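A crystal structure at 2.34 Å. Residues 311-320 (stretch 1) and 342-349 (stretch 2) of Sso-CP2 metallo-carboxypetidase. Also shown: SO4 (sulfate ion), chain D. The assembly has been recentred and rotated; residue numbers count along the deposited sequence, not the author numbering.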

# COMPACT_ATOMS: atom_id res chain seq x y z
N ARG A 311 16.06 6.83 -10.26
CA ARG A 311 16.55 8.01 -10.97
C ARG A 311 18.02 7.80 -11.26
O ARG A 311 18.78 7.43 -10.37
CB ARG A 311 16.35 9.28 -10.14
CG ARG A 311 14.92 9.54 -9.74
CD ARG A 311 14.08 10.00 -10.91
NE ARG A 311 12.68 10.16 -10.51
CZ ARG A 311 11.79 10.88 -11.17
NH1 ARG A 311 12.12 11.54 -12.27
NH2 ARG A 311 10.54 10.96 -10.72
N LEU A 312 18.42 8.05 -12.50
CA LEU A 312 19.76 7.72 -12.96
C LEU A 312 20.56 8.95 -13.36
O LEU A 312 19.99 9.99 -13.70
CB LEU A 312 19.67 6.76 -14.14
CG LEU A 312 18.85 5.49 -13.87
CD1 LEU A 312 18.65 4.70 -15.15
CD2 LEU A 312 19.54 4.64 -12.81
N VAL A 313 21.88 8.82 -13.32
CA VAL A 313 22.79 9.89 -13.70
C VAL A 313 23.82 9.33 -14.67
O VAL A 313 24.00 8.11 -14.73
CB VAL A 313 23.49 10.50 -12.48
CG1 VAL A 313 22.47 11.07 -11.50
CG2 VAL A 313 24.37 9.47 -11.78
N PRO A 314 24.49 10.20 -15.44
CA PRO A 314 25.46 9.72 -16.43
C PRO A 314 26.55 8.87 -15.77
O PRO A 314 26.97 9.27 -14.69
CB PRO A 314 26.06 11.01 -16.99
CG PRO A 314 25.02 12.05 -16.75
CD PRO A 314 24.38 11.67 -15.45
N ASN A 315 27.00 7.76 -16.36
CA ASN A 315 26.55 7.24 -17.65
C ASN A 315 25.70 5.98 -17.48
O ASN A 315 25.87 5.01 -18.21
CB ASN A 315 27.77 6.91 -18.51
CG ASN A 315 28.58 8.14 -18.87
OD1 ASN A 315 28.05 9.10 -19.43
ND2 ASN A 315 29.87 8.12 -18.55
N GLN A 316 24.80 5.99 -16.50
CA GLN A 316 23.97 4.82 -16.25
C GLN A 316 23.00 4.57 -17.40
O GLN A 316 22.40 5.51 -17.93
CB GLN A 316 23.18 4.98 -14.95
CG GLN A 316 24.02 4.97 -13.69
CD GLN A 316 23.18 5.17 -12.45
OE1 GLN A 316 22.47 6.17 -12.34
NE2 GLN A 316 23.22 4.21 -11.53
N ASP A 317 22.86 3.31 -17.77
CA ASP A 317 21.94 2.88 -18.81
C ASP A 317 20.77 2.18 -18.13
O ASP A 317 20.98 1.19 -17.43
CB ASP A 317 22.67 1.92 -19.76
CG ASP A 317 21.82 1.50 -20.95
OD1 ASP A 317 20.58 1.50 -20.86
OD2 ASP A 317 22.42 1.16 -21.99
N PRO A 318 19.54 2.67 -18.34
CA PRO A 318 18.41 2.07 -17.63
C PRO A 318 18.20 0.60 -17.96
O PRO A 318 17.85 -0.18 -17.07
CB PRO A 318 17.22 2.91 -18.11
CG PRO A 318 17.66 3.53 -19.38
CD PRO A 318 19.12 3.78 -19.21
N TYR A 319 18.43 0.22 -19.21
CA TYR A 319 18.31 -1.18 -19.59
C TYR A 319 19.38 -2.03 -18.89
O TYR A 319 19.13 -3.18 -18.54
CB TYR A 319 18.41 -1.33 -21.12
CG TYR A 319 17.25 -0.68 -21.84
CD1 TYR A 319 16.03 -1.34 -21.96
CD2 TYR A 319 17.37 0.59 -22.39
CE1 TYR A 319 14.97 -0.75 -22.62
CE2 TYR A 319 16.30 1.18 -23.05
CZ TYR A 319 15.11 0.50 -23.16
OH TYR A 319 14.04 1.08 -23.81
N LYS A 320 20.55 -1.45 -18.66
CA LYS A 320 21.58 -2.16 -17.92
C LYS A 320 21.22 -2.27 -16.44
O LYS A 320 21.39 -3.32 -15.83
CB LYS A 320 22.93 -1.45 -18.08
CG LYS A 320 24.08 -2.17 -17.41
CD LYS A 320 25.41 -1.60 -17.86
CE LYS A 320 26.57 -2.34 -17.21
NZ LYS A 320 27.89 -1.83 -17.68
S SO4 D . 9.41 13.88 -13.91
O1 SO4 D . 8.43 13.09 -13.18
O2 SO4 D . 8.98 14.08 -15.30
O3 SO4 D . 9.57 15.11 -13.12
O4 SO4 D . 10.70 13.19 -13.94
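Stretch 2 (342-349) GFEYPVRT

Two segments of a chain can pack closely without a single hydrogen bond passing between them, for instance where prolines and aromatic rings supply complementary surfaces. Residues 342-349 of this carboxypeptidase, lying against residues 311-320, are a compact example: the contact buries 621 Å², both sides summed, and is built from van der Waals packing, CH-pi contacts and one aromatic stack. The register runs in descending order along stretch 1, without any strand pairing between the two. Phe343 lies nearest Pro318, with their CA atoms 5.6 Å apart, Tyr345 nearest Asp317, and Pro346 nearest Val313, whose CA is 5.1 Å from that of the proline. As stretch 2 advances, its neighbours therefore fall back along stretch 1, from the start of a helix towards the end of a strand, as far as Pro346; the last contacts return to Pro314.

Gly342 makes no contact itself. Its phi is positive, 66°, a conformation that glycine adopts readily, and the chain then enters the extended backbone of Phe343 and Glu344. Phe343 points toward stretch 1, and with chi1 in the m well its ring forms an offset stack with Tyr319: the centroids are 4.2 Å apart and the planes differ by only 6°. Tyr319 CE1 comes to 3.5 Å from Phe343 CG, while Phe343 CB lies over the tyrosine face, 3.9 Å from the ring centroid. The edge of the phenylalanine ring meets Pro318, whose CB is 4.0 Å from Phe343 CD2.

The alternation of an extended chain turns the side chain of Glu344 away, so this residue contributes through its backbone. Its carbonyl O is 3.4 Å from Pro318 CG and 4.3 Å from Leu312 CD1. Tyr345 leaves CA sideways, yet its ring reaches back to the other stretch. Pro318 covers one face of that ring, with CD 3.8 Å from Tyr345 CD2 in an off-centre CH-pi contact. Asp317 OD1, 3.6 Å from Tyr345 CE2, is already engaged as the helix N-cap, accepting from Tyr319 N at 3.0 Å. The hydroxyl OH of Tyr345 lies at the edge of the Tyr319 ring, 3.6 Å from Tyr319 CD2.

Pro346 is the most extensively covered residue of stretch 2. It points toward stretch 1 and packs against Leu312, Val313, Pro314 and the carbonyl of Gln316. The loop there carries two hydrogen bonds, Gln316 N to Val313 O and Val313 N to Gln316 OE1, each 2.9 Å. Pro346 CD is 3.1 Å from Gln316 O, Pro346 CB is 3.6 Å from Leu312 O, and the same CB is 3.8 Å from Pro314 CD. The latter pair sets one proline against another.

Val347 returns to strand geometry and points away. Arg348 then points toward stretch 1 again, its side chain extended from chi2 onwards, and lays one face of its guanidinium over Pro314, with NH1 3.9 Å from Pro314 CD. Its NE and NH2 are hydrogen-bonded elsewhere in the structure. By Thr349 the chain has moved out of reach.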

# COMPACT_ATOMS: atom_id res chain seq x y z
N GLY A 342 9.16 2.85 -19.00
CA GLY A 342 9.67 4.20 -18.88
C GLY A 342 11.18 4.29 -18.79
O GLY A 342 11.72 5.11 -18.04
N PHE A 343 11.88 3.45 -19.55
CA PHE A 343 13.33 3.52 -19.62
C PHE A 343 13.72 4.87 -20.21
O PHE A 343 13.34 5.20 -21.33
CB PHE A 343 13.89 2.39 -20.49
CG PHE A 343 13.52 1.00 -20.02
CD1 PHE A 343 12.30 0.44 -20.36
CD2 PHE A 343 14.40 0.26 -19.26
CE1 PHE A 343 11.96 -0.83 -19.93
CE2 PHE A 343 14.07 -1.01 -18.82
CZ PHE A 343 12.85 -1.56 -19.16
N GLU A 344 14.47 5.66 -19.44
CA GLU A 344 14.93 6.97 -19.89
C GLU A 344 16.41 7.12 -19.58
O GLU A 344 16.86 6.70 -18.52
CB GLU A 344 14.14 8.09 -19.20
CG GLU A 344 12.63 8.05 -19.43
CD GLU A 344 12.18 8.99 -20.53
OE1 GLU A 344 12.76 8.95 -21.64
OE2 GLU A 344 11.24 9.78 -20.28
N TYR A 345 17.15 7.69 -20.51
CA TYR A 345 18.59 7.88 -20.33
C TYR A 345 18.88 9.19 -19.61
O TYR A 345 18.20 10.19 -19.85
CB TYR A 345 19.30 7.89 -21.69
CG TYR A 345 19.26 6.57 -22.43
CD1 TYR A 345 18.21 6.27 -23.29
CD2 TYR A 345 20.27 5.63 -22.28
CE1 TYR A 345 18.16 5.07 -23.97
CE2 TYR A 345 20.23 4.43 -22.96
CZ TYR A 345 19.18 4.15 -23.80
OH TYR A 345 19.14 2.95 -24.48
N PRO A 346 19.89 9.21 -18.73
CA PRO A 346 20.35 10.49 -18.18
C PRO A 346 21.12 11.28 -19.23
O PRO A 346 21.63 10.68 -20.18
CB PRO A 346 21.29 10.06 -17.05
CG PRO A 346 21.82 8.75 -17.49
CD PRO A 346 20.68 8.08 -18.21
N VAL A 347 21.20 12.60 -19.06
CA VAL A 347 21.82 13.48 -20.04
C VAL A 347 22.45 14.69 -19.36
O VAL A 347 21.88 15.23 -18.41
CB VAL A 347 20.79 14.02 -21.06
CG1 VAL A 347 21.43 15.02 -22.01
CG2 VAL A 347 20.17 12.89 -21.84
N ARG A 348 23.61 15.10 -19.86
CA ARG A 348 24.23 16.36 -19.47
C ARG A 348 24.96 16.93 -20.67
O ARG A 348 25.79 16.25 -21.28
CB ARG A 348 25.22 16.15 -18.33
CG ARG A 348 24.58 16.23 -16.96
CD ARG A 348 25.59 15.96 -15.87
NE ARG A 348 24.92 15.76 -14.59
CZ ARG A 348 25.40 15.00 -13.61
NH1 ARG A 348 26.55 14.36 -13.74
NH2 ARG A 348 24.70 14.88 -12.49
N THR A 349 24.65 18.17 -21.02
CA THR A 349 25.26 18.81 -22.19
C THR A 349 26.08 20.02 -21.78
O THR A 349 26.02 20.47 -20.63
CB THR A 349 24.19 19.23 -23.21
OG1 THR A 349 23.37 20.27 -22.65
CG2 THR A 349 23.31 18.05 -23.59